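Local coordinates for protein 4-phosphoerythronate dehydrogenase (Lactobacillus jensenii, PDB 4PRK) that probably reduces pyruvate to D-lactate with NADH, as a D-isomer-specific 2-hydroxyacid dehydrogenase built on a Rossmann-type nucleotide-binding fold, at residues A4-S9 with D46-K51; E20-C25 with M307-L312; G150-G155 with A190-V195; T212-G217 with L238-A243. All coordinates share one frame; numbering follows the deposited sequence.

Contact 1: A4-S9 with D46-K51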
loop_
_atom_site.group_PDB
_atom_site.type_symbol
_atom_site.label_atom_id
_atom_site.label_comp_id
_atom_site.label_asym_id
_atom_site.label_seq_id
_atom_site.Cartn_x
_atom_site.Cartn_y
_atom_site.Cartn_z
ATOM N N ALA A 4 -8.589 -21.692 -35.041
ATOM C CA ALA A 4 -7.270 -21.623 -35.640
ATOM C C ALA A 4 -6.467 -20.493 -35.027
ATOM O O ALA A 4 -6.987 -19.416 -34.815
ATOM C CB ALA A 4 -7.370 -21.452 -37.139
ATOM N N VAL A 5 -5.200 -20.755 -34.750
ATOM C CA VAL A 5 -4.306 -19.766 -34.191
ATOM C C VAL A 5 -3.149 -19.550 -35.144
ATOM O O VAL A 5 -2.354 -20.439 -35.366
ATOM C CB VAL A 5 -3.742 -20.252 -32.856
ATOM C CG1 VAL A 5 -2.738 -19.266 -32.299
ATOM C CG2 VAL A 5 -4.868 -20.498 -31.876
ATOM N N PHE A 6 -3.021 -18.336 -35.646
ATOM C CA PHE A 6 -2.038 -18.051 -36.664
ATOM C C PHE A 6 -0.793 -17.452 -36.080
ATOM O O PHE A 6 -0.867 -16.557 -35.276
ATOM C CB PHE A 6 -2.634 -17.127 -37.711
ATOM C CG PHE A 6 -3.661 -17.794 -38.564
ATOM C CD1 PHE A 6 -4.986 -17.789 -38.193
ATOM C CD2 PHE A 6 -3.293 -18.466 -39.707
ATOM C CE1 PHE A 6 -5.929 -18.418 -38.966
ATOM C CE2 PHE A 6 -4.233 -19.100 -40.486
ATOM C CZ PHE A 6 -5.550 -19.075 -40.113
ATOM N N SER A 7 0.353 -17.957 -36.497
ATOM C CA SER A 7 1.612 -17.384 -36.077
ATOM C C SER A 7 1.822 -17.294 -34.568
ATOM O O SER A 7 2.069 -16.228 -34.029
ATOM C CB SER A 7 1.778 -16.014 -36.707
ATOM O OG SER A 7 3.049 -15.489 -36.426
ATOM N N PRO A 8 1.690 -18.401 -33.862
ATOM C CA PRO A 8 1.994 -18.311 -32.425
ATOM C C PRO A 8 3.473 -18.069 -32.085
ATOM O O PRO A 8 4.358 -18.539 -32.777
ATOM C CB PRO A 8 1.538 -19.655 -31.886
ATOM C CG PRO A 8 1.869 -20.594 -32.957
ATOM C CD PRO A 8 1.342 -19.880 -34.147
ATOM N N SER A 9 3.714 -17.319 -31.017
ATOM C CA SER A 9 5.018 -17.190 -30.438
ATOM C C SER A 9 5.349 -18.499 -29.782
ATOM O O SER A 9 4.477 -19.313 -29.517
ATOM C CB SER A 9 5.028 -16.121 -29.348
ATOM O OG SER A 9 4.617 -16.649 -28.104
ATOM N N ASP A 46 -14.104 -23.175 -36.289
ATOM C CA ASP A 46 -15.136 -22.261 -35.804
ATOM C C ASP A 46 -14.805 -20.751 -35.871
ATOM O O ASP A 46 -15.680 -19.927 -36.086
ATOM C CB ASP A 46 -15.585 -22.664 -34.399
ATOM C CG ASP A 46 -16.399 -23.941 -34.384
ATOM O OD1 ASP A 46 -15.826 -25.017 -34.170
ATOM O OD2 ASP A 46 -17.620 -23.871 -34.576
ATOM N N GLY A 47 -13.553 -20.403 -35.600
ATOM C CA GLY A 47 -13.120 -19.018 -35.493
ATOM C C GLY A 47 -11.623 -18.848 -35.661
ATOM O O GLY A 47 -10.903 -19.833 -35.683
ATOM N N VAL A 48 -11.144 -17.615 -35.791
ATOM C CA VAL A 48 -9.724 -17.398 -36.025
ATOM C C VAL A 48 -9.095 -16.416 -35.021
ATOM O O VAL A 48 -9.752 -15.483 -34.537
ATOM C CB VAL A 48 -9.496 -16.983 -37.498
ATOM C CG1 VAL A 48 -8.121 -16.368 -37.713
ATOM C CG2 VAL A 48 -9.677 -18.197 -38.402
ATOM N N LEU A 49 -7.828 -16.679 -34.671
ATOM C CA LEU A 49 -7.035 -15.801 -33.792
ATOM C C LEU A 49 -5.788 -15.358 -34.580
ATOM O O LEU A 49 -4.961 -16.199 -34.998
ATOM C CB LEU A 49 -6.676 -16.515 -32.466
ATOM C CG LEU A 49 -7.820 -16.811 -31.462
ATOM C CD1 LEU A 49 -7.286 -17.337 -30.118
ATOM C CD2 LEU A 49 -8.705 -15.586 -31.226
ATOM N N LEU A 50 -5.664 -14.037 -34.780
ATOM C CA LEU A 50 -4.648 -13.476 -35.677
ATOM C C LEU A 50 -3.568 -12.708 -34.943
ATOM O O LEU A 50 -3.819 -12.090 -33.896
ATOM C CB LEU A 50 -5.310 -12.536 -36.690
ATOM C CG LEU A 50 -6.264 -13.167 -37.732
ATOM C CD1 LEU A 50 -6.448 -12.241 -38.946
ATOM C CD2 LEU A 50 -5.739 -14.531 -38.187
ATOM N N LYS A 51 -2.349 -12.830 -35.440
ATOM C CA LYS A 51 -1.231 -12.014 -35.030
ATOM C C LYS A 51 -0.552 -11.592 -36.302
ATOM O O LYS A 51 0.460 -12.175 -36.685
ATOM C CB LYS A 51 -0.273 -12.781 -34.130
ATOM C CG LYS A 51 0.881 -11.947 -33.597
ATOM C CD LYS A 51 1.753 -12.745 -32.641
ATOM C CE LYS A 51 3.157 -12.176 -32.555
ATOM N NZ LYS A 51 3.824 -12.522 -31.272
HETATM O O HOH W 1 4.659 -14.850 -33.182
#
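Phe6 swings its ring across the neighbouring strand, with CG beside its own backbone N and anti to the carbonyl carbon (chi1 -71°). This brings one ring edge up to Val48, whose CG1 lies 3.3 Å from CE1 of Phe6. Leu50 runs alongside Phe6, pointing the same way, and its CD2 comes within 3.3 Å of Phe6 CD1, so one end of the ring, CD1 and CE1, meets two branched side chains. Ala4 shares the face of Val48, its small methyl meeting CG2. Beneath these side chains, strands 2-6 and 47-50 run parallel within a five-stranded parallel sheet, in the order 26-30, 2-6, 47-50, 72-75, 94-96. The backbone of Ala4 is used twice: its N donates to Gly47 O, and its O accepts from Leu49 N at 2.9 Å. Phe6 N then donates to Leu49 O along an almost straight bond (169°). Val5 and Leu49 point to the other face, where helix 301-319 covers Leu49; branched aliphatic residues suit such a buried layer. Past the strand ends, Lys51 stretches out fully, CG anti to its N, and lays its CD 3.8 Å from Ser7 O. A water donates to Ser7 O and accepts a weak bond from Lys51 NZ.

Contact 2: E20-C25 with M307-L312; sequences EKKFGC and MIEISL
The ring of Phe23 carries CD2 of Leu312 on one face, 3.5 Å above its plane and displaced toward the rim, and has OE1 of Glu309 at its edge, near the plane. The first is a CH-pi contact, with the methyl only 18° off the ring normal. The ring and the carboxylate planes are turned 72° apart. Helix 10-23 here ends in a Schellman motif and meets helix 301-319: Cys25 N bonds back to Glu20 O, and Gly24 N makes a weak bond to Lys21 O. Gly24 is the C-prime residue, with a positive phi of 53° that glycine adopts easily. Phe23, the last helical residue, sends its ring toward Leu312, and the two side chains meet tip to tip. Leu312, CG anti to its backbone N, also brings CD2 to 4.0 Å from Cys25 SG, so that one methyl serves both the ring and the sulfur. Beside this apolar patch Glu309 extends its chain past the ring, its CG 3.8 Å from Phe23 CE1. Its two oxygens have separate partners: OE2 accepts from the hydroxyl of Thr19, while OE1 forms a salt bridge with Lys22 NZ. Although Glu309 is buried, this pairing probably keeps it ionised. An alanine here would remove both bonds and the methylene packing on Phe23, and would probably loosen the junction of the two helices. Lys22, fully extended, crosses Glu309 at about a right angle, and its NZ takes the syn lone pair of Glu309 OE1 at 2.8 Å.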
loop_
_atom_site.group_PDB
_atom_site.type_symbol
_atom_site.label_atom_id
_atom_site.label_comp_id
_atom_site.label_asym_id
_atom_site.label_seq_id
_atom_site.Cartn_x
_atom_site.Cartn_y
_atom_site.Cartn_z
ATOM N N GLU A 20 -6.521 -25.313 -24.104
ATOM C CA GLU A 20 -7.490 -26.288 -24.618
ATOM C C GLU A 20 -8.307 -26.853 -23.466
ATOM O O GLU A 20 -9.539 -26.765 -23.445
ATOM C CB GLU A 20 -6.792 -27.362 -25.428
ATOM C CG GLU A 20 -6.391 -26.810 -26.793
ATOM C CD GLU A 20 -5.571 -27.744 -27.682
ATOM O OE1 GLU A 20 -4.699 -28.513 -27.233
ATOM O OE2 GLU A 20 -5.755 -27.647 -28.895
ATOM N N LYS A 21 -7.608 -27.383 -22.481
ATOM C CA LYS A 21 -8.263 -27.961 -21.318
ATOM C C LYS A 21 -9.145 -26.917 -20.631
ATOM O O LYS A 21 -10.293 -27.215 -20.307
ATOM C CB LYS A 21 -7.264 -28.522 -20.323
ATOM C CG LYS A 21 -7.920 -28.985 -19.023
ATOM C CD LYS A 21 -6.932 -29.540 -18.002
ATOM C CE LYS A 21 -5.859 -28.513 -17.679
ATOM N NZ LYS A 21 -5.102 -28.845 -16.444
ATOM N N LYS A 22 -8.626 -25.702 -20.428
ATOM C CA LYS A 22 -9.401 -24.656 -19.777
ATOM C C LYS A 22 -10.632 -24.218 -20.580
ATOM O O LYS A 22 -11.696 -24.019 -20.007
ATOM C CB LYS A 22 -8.534 -23.453 -19.477
ATOM C CG LYS A 22 -9.271 -22.230 -18.946
ATOM C CD LYS A 22 -8.223 -21.141 -18.703
ATOM C CE LYS A 22 -8.825 -19.855 -18.178
ATOM N NZ LYS A 22 -7.783 -19.094 -17.454
ATOM N N PHE A 23 -10.520 -24.066 -21.888
ATOM C CA PHE A 23 -11.715 -23.709 -22.637
ATOM C C PHE A 23 -12.499 -24.886 -23.174
ATOM O O PHE A 23 -13.598 -24.712 -23.701
ATOM C CB PHE A 23 -11.371 -22.747 -23.756
ATOM C CG PHE A 23 -11.174 -21.319 -23.268
ATOM C CD1 PHE A 23 -10.038 -20.975 -22.541
ATOM C CD2 PHE A 23 -12.147 -20.339 -23.516
ATOM C CE1 PHE A 23 -9.855 -19.687 -22.087
ATOM C CE2 PHE A 23 -11.965 -19.040 -23.075
ATOM C CZ PHE A 23 -10.816 -18.711 -22.363
ATOM N N GLY A 24 -11.960 -26.090 -23.024
ATOM C CA GLY A 24 -12.589 -27.251 -23.626
ATOM C C GLY A 24 -12.818 -26.995 -25.104
ATOM O O GLY A 24 -13.928 -27.183 -25.599
ATOM N N CYS A 25 -11.790 -26.501 -25.783
ATOM C CA CYS A 25 -11.837 -26.343 -27.222
ATOM C C CYS A 25 -10.506 -26.812 -27.759
ATOM O O CYS A 25 -9.565 -27.055 -26.975
ATOM C CB CYS A 25 -12.064 -24.871 -27.593
ATOM S SG CYS A 25 -10.619 -23.841 -27.302
ATOM N N MET A 307 -3.383 -12.556 -24.046
ATOM C CA MET A 307 -3.508 -12.312 -25.463
ATOM C C MET A 307 -4.216 -13.459 -26.179
ATOM O O MET A 307 -5.001 -13.224 -27.104
ATOM C CB MET A 307 -2.145 -12.050 -26.099
ATOM C CG MET A 307 -1.593 -10.660 -25.770
ATOM S SD MET A 307 0.058 -10.327 -26.449
ATOM C CE MET A 307 0.958 -9.762 -25.015
ATOM N N ILE A 308 -3.949 -14.687 -25.752
ATOM C CA ILE A 308 -4.644 -15.857 -26.276
ATOM C C ILE A 308 -6.049 -15.951 -25.696
ATOM O O ILE A 308 -7.039 -16.008 -26.450
ATOM C CB ILE A 308 -3.834 -17.117 -25.959
ATOM C CG1 ILE A 308 -2.643 -17.197 -26.914
ATOM C CG2 ILE A 308 -4.689 -18.360 -26.084
ATOM C CD1 ILE A 308 -1.557 -18.132 -26.439
ATOM N N GLU A 309 -6.170 -15.939 -24.368
ATOM C CA GLU A 309 -7.448 -16.282 -23.776
ATOM C C GLU A 309 -8.538 -15.203 -23.913
ATOM O O GLU A 309 -9.751 -15.544 -23.984
ATOM C CB GLU A 309 -7.297 -16.758 -22.327
ATOM C CG GLU A 309 -6.473 -18.026 -22.274
ATOM C CD GLU A 309 -6.430 -18.653 -20.901
ATOM O OE1 GLU A 309 -7.055 -18.117 -19.944
ATOM O OE2 GLU A 309 -5.767 -19.721 -20.814
ATOM N N ILE A 310 -8.134 -13.925 -23.969
ATOM C CA ILE A 310 -9.114 -12.866 -24.178
ATOM C C ILE A 310 -9.666 -12.846 -25.625
ATOM O O ILE A 310 -10.885 -12.761 -25.811
ATOM C CB ILE A 310 -8.587 -11.472 -23.763
ATOM C CG1 ILE A 310 -8.391 -11.448 -22.215
ATOM C CG2 ILE A 310 -9.577 -10.389 -24.198
ATOM C CD1 ILE A 310 -7.750 -10.186 -21.649
ATOM N N SER A 311 -8.798 -12.931 -26.626
ATOM C CA SER A 311 -9.259 -13.070 -27.998
ATOM C C SER A 311 -10.120 -14.365 -28.208
ATOM O O SER A 311 -11.274 -14.312 -28.686
ATOM C CB SER A 311 -8.049 -13.028 -28.925
ATOM O OG SER A 311 -7.121 -14.070 -28.672
ATOM N N LEU A 312 -9.572 -15.499 -27.776
ATOM C CA LEU A 312 -10.249 -16.805 -27.871
ATOM C C LEU A 312 -11.701 -16.692 -27.354
ATOM O O LEU A 312 -12.628 -17.133 -28.024
ATOM C CB LEU A 312 -9.459 -17.882 -27.030
ATOM C CG LEU A 312 -10.051 -19.312 -26.913
ATOM C CD1 LEU A 312 -10.166 -19.910 -28.316
ATOM C CD2 LEU A 312 -9.292 -20.279 -25.993
#

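Contact 3: G150-G155 with A190-V195; sequences GLIGVG and ADFDTV
Val195 packs hard against strand 148-152. Its CG1, anti to the backbone N (chi1 167°), sits 3.4 Å from CD1 of Ile152, tighter than usual van der Waals contact, and 3.7 Å from CA of Gly150. A CB at Gly150 would clash with that same methyl, so glycine lets the helix come this close. The side chains of Ile152 and Val195 run alongside one another, antiparallel, while both chi angles of Ile152 near -53° direct CD1 to the valine. The contact loosens toward Phe192, which is partly exposed and crosses Ile152 obliquely: CG2 of Ile152 stands at the ring edge, in its plane, 3.8 Å from CE1 of Phe192. Ile152 thus divides its branches between the two partners, and an alanine here would remove both CG2 and CD1 and would probably leave Phe192 and Val195 poorly packed against the strand. Beyond Ile152 the chain enters the glycine-rich turn with Gly153 and Gly155, consistent with the dinucleotide-binding GxGxxG motif of a Rossmann fold. Strand 148-152 lies between strands 171-175 and 201-204; Leu151 points away from helix 192-198 and packs on helix 155-167.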
loop_
_atom_site.group_PDB
_atom_site.type_symbol
_atom_site.label_atom_id
_atom_site.label_comp_id
_atom_site.label_asym_id
_atom_site.label_seq_id
_atom_site.Cartn_x
_atom_site.Cartn_y
_atom_site.Cartn_z
ATOM N N GLY A 150 6.474 11.891 -12.160
ATOM C CA GLY A 150 5.664 12.676 -13.073
ATOM C C GLY A 150 5.260 11.853 -14.248
ATOM O O GLY A 150 6.102 11.259 -14.960
ATOM N N LEU A 151 3.974 11.753 -14.419
ATOM C CA LEU A 151 3.405 10.933 -15.483
ATOM C C LEU A 151 2.833 11.824 -16.599
ATOM O O LEU A 151 2.048 12.712 -16.307
ATOM C CB LEU A 151 2.276 10.061 -14.918
ATOM C CG LEU A 151 2.580 9.135 -13.737
ATOM C CD1 LEU A 151 1.317 8.290 -13.519
ATOM C CD2 LEU A 151 3.705 8.216 -14.067
ATOM N N ILE A 152 3.184 11.567 -17.861
ATOM C CA ILE A 152 2.614 12.341 -18.978
ATOM C C ILE A 152 1.612 11.460 -19.657
ATOM O O ILE A 152 1.982 10.561 -20.389
ATOM C CB ILE A 152 3.665 12.758 -20.010
ATOM C CG1 ILE A 152 4.833 13.489 -19.338
ATOM C CG2 ILE A 152 3.015 13.689 -21.042
ATOM C CD1 ILE A 152 4.387 14.646 -18.479
ATOM N N GLY A 153 0.340 11.672 -19.389
ATOM C CA GLY A 153 -0.647 10.627 -19.663
ATOM C C GLY A 153 -0.771 9.664 -18.479
ATOM O O GLY A 153 0.170 9.464 -17.721
ATOM N N VAL A 154 -1.952 9.089 -18.301
ATOM C CA VAL A 154 -2.167 8.054 -17.284
ATOM C C VAL A 154 -2.631 6.746 -17.936
ATOM O O VAL A 154 -1.789 5.905 -18.312
ATOM C CB VAL A 154 -3.161 8.558 -16.229
ATOM C CG1 VAL A 154 -3.388 7.483 -15.169
ATOM C CG2 VAL A 154 -2.624 9.857 -15.625
ATOM N N GLY A 155 -3.941 6.588 -18.162
ATOM C CA GLY A 155 -4.447 5.325 -18.704
ATOM C C GLY A 155 -4.288 4.196 -17.679
ATOM O O GLY A 155 -3.843 4.412 -16.505
ATOM N N ALA A 190 -1.907 17.782 -12.475
ATOM C CA ALA A 190 -1.128 18.991 -12.574
ATOM C C ALA A 190 -0.910 19.350 -14.026
ATOM O O ALA A 190 -1.127 18.549 -14.908
ATOM C CB ALA A 190 0.199 18.848 -11.864
ATOM N N ASP A 191 -0.483 20.578 -14.246
ATOM C CA ASP A 191 -0.179 21.082 -15.566
ATOM C C ASP A 191 1.048 20.400 -16.124
ATOM O O ASP A 191 1.918 19.976 -15.396
ATOM C CB ASP A 191 0.081 22.578 -15.512
ATOM C CG ASP A 191 -1.144 23.368 -15.214
ATOM O OD1 ASP A 191 -2.252 22.863 -15.398
ATOM O OD2 ASP A 191 -0.994 24.509 -14.783
ATOM N N PHE A 192 1.111 20.333 -17.436
ATOM C CA PHE A 192 2.160 19.626 -18.112
ATOM C C PHE A 192 3.497 20.232 -17.740
ATOM O O PHE A 192 4.440 19.521 -17.485
ATOM C CB PHE A 192 1.904 19.718 -19.612
ATOM C CG PHE A 192 3.003 19.169 -20.464
ATOM C CD1 PHE A 192 3.030 17.840 -20.808
ATOM C CD2 PHE A 192 3.992 19.990 -20.945
ATOM C CE1 PHE A 192 4.034 17.335 -21.600
ATOM C CE2 PHE A 192 5.001 19.490 -21.736
ATOM C CZ PHE A 192 5.024 18.160 -22.063
ATOM N N ASP A 193 3.576 21.551 -17.692
ATOM C CA ASP A 193 4.824 22.193 -17.329
ATOM C C ASP A 193 5.268 21.932 -15.889
ATOM O O ASP A 193 6.432 21.716 -15.642
ATOM C CB ASP A 193 4.853 23.675 -17.714
ATOM C CG ASP A 193 3.810 24.493 -17.003
ATOM O OD1 ASP A 193 2.809 23.931 -16.549
ATOM O OD2 ASP A 193 3.988 25.719 -16.907
ATOM N N THR A 194 4.327 21.938 -14.951
ATOM C CA THR A 194 4.622 21.590 -13.566
ATOM C C THR A 194 5.229 20.193 -13.450
ATOM O O THR A 194 6.166 19.970 -12.729
ATOM C CB THR A 194 3.337 21.626 -12.740
ATOM O OG1 THR A 194 2.687 22.865 -12.968
ATOM C CG2 THR A 194 3.626 21.491 -11.283
ATOM N N VAL A 195 4.675 19.260 -14.194
ATOM C CA VAL A 195 5.127 17.865 -14.149
ATOM C C VAL A 195 6.587 17.765 -14.595
ATOM O O VAL A 195 7.401 17.173 -13.877
ATOM C CB VAL A 195 4.211 16.944 -14.995
ATOM C CG1 VAL A 195 4.872 15.565 -15.213
ATOM C CG2 VAL A 195 2.826 16.802 -14.340
#

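Contact 4: T212-G217 with L238-A243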
loop_
_atom_site.group_PDB
_atom_site.type_symbol
_atom_site.label_atom_id
_atom_site.label_comp_id
_atom_site.label_asym_id
_atom_site.label_seq_id
_atom_site.Cartn_x
_atom_site.Cartn_y
_atom_site.Cartn_z
ATOM N N THR A 212 1.295 14.253 -30.925
ATOM C CA THR A 212 2.175 13.849 -29.790
ATOM C C THR A 212 3.558 13.335 -30.199
ATOM O O THR A 212 4.403 13.023 -29.320
ATOM C CB THR A 212 1.503 12.786 -28.860
ATOM O OG1 THR A 212 1.269 11.552 -29.563
ATOM C CG2 THR A 212 0.198 13.328 -28.301
ATOM N N GLU A 213 3.805 13.283 -31.515
ATOM C CA GLU A 213 5.096 12.869 -32.018
ATOM C C GLU A 213 6.159 13.880 -31.573
ATOM O O GLU A 213 5.920 15.085 -31.630
ATOM C CB GLU A 213 5.051 12.727 -33.540
ATOM C CG GLU A 213 6.262 12.009 -34.095
ATOM C CD GLU A 213 6.249 11.919 -35.598
ATOM O OE1 GLU A 213 5.178 12.164 -36.175
ATOM O OE2 GLU A 213 7.300 11.592 -36.193
ATOM N N ASN A 214 7.313 13.408 -31.103
ATOM C CA ASN A 214 8.333 14.299 -30.455
ATOM C C ASN A 214 7.764 15.280 -29.436
ATOM O O ASN A 214 8.220 16.414 -29.278
ATOM C CB ASN A 214 9.158 15.045 -31.507
ATOM C CG ASN A 214 9.910 14.090 -32.379
ATOM O OD1 ASN A 214 10.736 13.341 -31.893
ATOM N ND2 ASN A 214 9.560 14.033 -33.641
ATOM N N MET A 215 6.747 14.830 -28.728
ATOM C CA MET A 215 6.248 15.597 -27.618
ATOM C C MET A 215 7.349 15.892 -26.599
ATOM O O MET A 215 7.288 16.897 -25.876
ATOM C CB MET A 215 5.138 14.779 -26.989
ATOM C CG MET A 215 4.871 15.014 -25.547
ATOM S SD MET A 215 3.636 13.817 -25.027
ATOM C CE MET A 215 4.597 12.583 -24.209
ATOM N N ILE A 216 8.305 14.987 -26.471
ATOM C CA ILE A 216 9.431 15.206 -25.554
ATOM C C ILE A 216 10.615 15.467 -26.423
ATOM O O ILE A 216 11.195 14.517 -27.027
ATOM C CB ILE A 216 9.702 14.006 -24.595
ATOM C CG1 ILE A 216 8.439 13.645 -23.815
ATOM C CG2 ILE A 216 10.866 14.304 -23.654
ATOM C CD1 ILE A 216 7.939 14.738 -22.912
ATOM N N GLY A 217 10.905 16.766 -26.551
ATOM C CA GLY A 217 12.046 17.234 -27.302
ATOM C C GLY A 217 12.984 18.142 -26.561
ATOM O O GLY A 217 12.967 18.236 -25.313
ATOM N N LEU A 238 7.351 9.288 -29.345
ATOM C CA LEU A 238 7.018 10.370 -28.447
ATOM C C LEU A 238 8.221 11.170 -28.095
ATOM O O LEU A 238 8.079 12.292 -27.685
ATOM C CB LEU A 238 6.447 9.838 -27.145
ATOM C CG LEU A 238 5.150 9.074 -27.236
ATOM C CD1 LEU A 238 4.867 8.548 -25.835
ATOM C CD2 LEU A 238 4.045 9.981 -27.742
ATOM N N VAL A 239 9.394 10.566 -28.203
ATOM C CA VAL A 239 10.637 11.160 -27.745
ATOM C C VAL A 239 11.562 11.395 -28.927
ATOM O O VAL A 239 11.786 10.492 -29.710
ATOM C CB VAL A 239 11.348 10.225 -26.772
ATOM C CG1 VAL A 239 12.729 10.769 -26.437
ATOM C CG2 VAL A 239 10.500 10.040 -25.502
ATOM N N ASP A 240 12.090 12.609 -29.028
ATOM C CA ASP A 240 13.109 12.952 -30.020
ATOM C C ASP A 240 14.433 12.383 -29.539
ATOM O O ASP A 240 15.098 12.997 -28.694
ATOM C CB ASP A 240 13.225 14.498 -30.140
ATOM C CG ASP A 240 14.294 14.963 -31.162
ATOM O OD1 ASP A 240 15.345 14.319 -31.382
ATOM O OD2 ASP A 240 14.073 16.024 -31.730
ATOM N N THR A 241 14.844 11.267 -30.126
ATOM C CA THR A 241 16.038 10.578 -29.714
ATOM C C THR A 241 17.340 11.337 -29.737
ATOM O O THR A 241 18.188 11.172 -28.850
ATOM C CB THR A 241 16.241 9.354 -30.565
ATOM O OG1 THR A 241 15.013 8.610 -30.598
ATOM C CG2 THR A 241 17.403 8.503 -29.990
ATOM N N ALA A 242 17.524 12.139 -30.760
ATOM C CA ALA A 242 18.674 13.040 -30.872
ATOM C C ALA A 242 18.742 13.933 -29.650
ATOM O O ALA A 242 19.805 14.082 -29.021
ATOM C CB ALA A 242 18.538 13.908 -32.152
ATOM N N ALA A 243 17.607 14.553 -29.328
ATOM C CA ALA A 243 17.536 15.481 -28.170
ATOM C C ALA A 243 17.758 14.730 -26.879
ATOM O O ALA A 243 18.327 15.306 -25.953
ATOM C CB ALA A 243 16.203 16.204 -28.087
HETATM O O HOH W 2 11.070 10.678 -32.310
#
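Ile216 satisfies both of its backbone polar groups on the opposing segment. Its N donates to Leu238 O at 3.0 Å. Its O accepts from Asp240 N at 2.9 Å, and both bonds are nearly straight and lie almost along the C=O axes. The same oxygen also receives a CA-H...O contact from Val239. The amide oxygen of Asn214 reaches over Asp240, with OD1 3.0 Å from Asp240 CA, and a water donates both to Asn214 OD1 and to Val239 O, tying the side chain to the opposite backbone. The single backbone bridge of Ile216 with Val239 joins the loop after strand 201-204 to the turn leading into helix 241-250, within the Rossmann-type NAD-binding domain. Asp240 is the N-cap of that helix: with CG anti to its backbone N, it turns OD1 to accept from Ala243 N at 3.1 Å, met from well above the carboxylate plane, and its probable negative charge would interact favourably with the helix N-terminus. Leu238 turns its side chain alongside Thr212, placing CD2 3.4 Å from Thr212 O. That carbonyl accepts from Met215 N, while Thr212 OG1 is bonded to Leu209 N and Pro207 O. Ala243 sets its CB 4.1 Å from Gly217 C, an ordinary van der Waals contact.

Overall arrangement
The four contacts fall into two pairs on opposite sides of the chain's centre. Contacts 1 and 2, with centres 11 Å apart, join where Leu49 CD2 packs 3.4 Å from Ser311 OG, so helix 301-319 lies against both strand 47-50 and helix 10-23. Contacts 3 and 4, with centres 16 Å apart, belong to the NAD-binding domain and meet through Ile152 CG2 and Met215 CE at 3.7 Å. The centres of contacts 1 and 3 are about 38 Å apart. Contacts 3 and 4 are nested inside the loop closed by contact 2, whose C-terminal helix thus returns to the N-terminal sheet. Contact 3 includes part of the probable dinucleotide-binding turn, and Met215 of contact 4 lies near it.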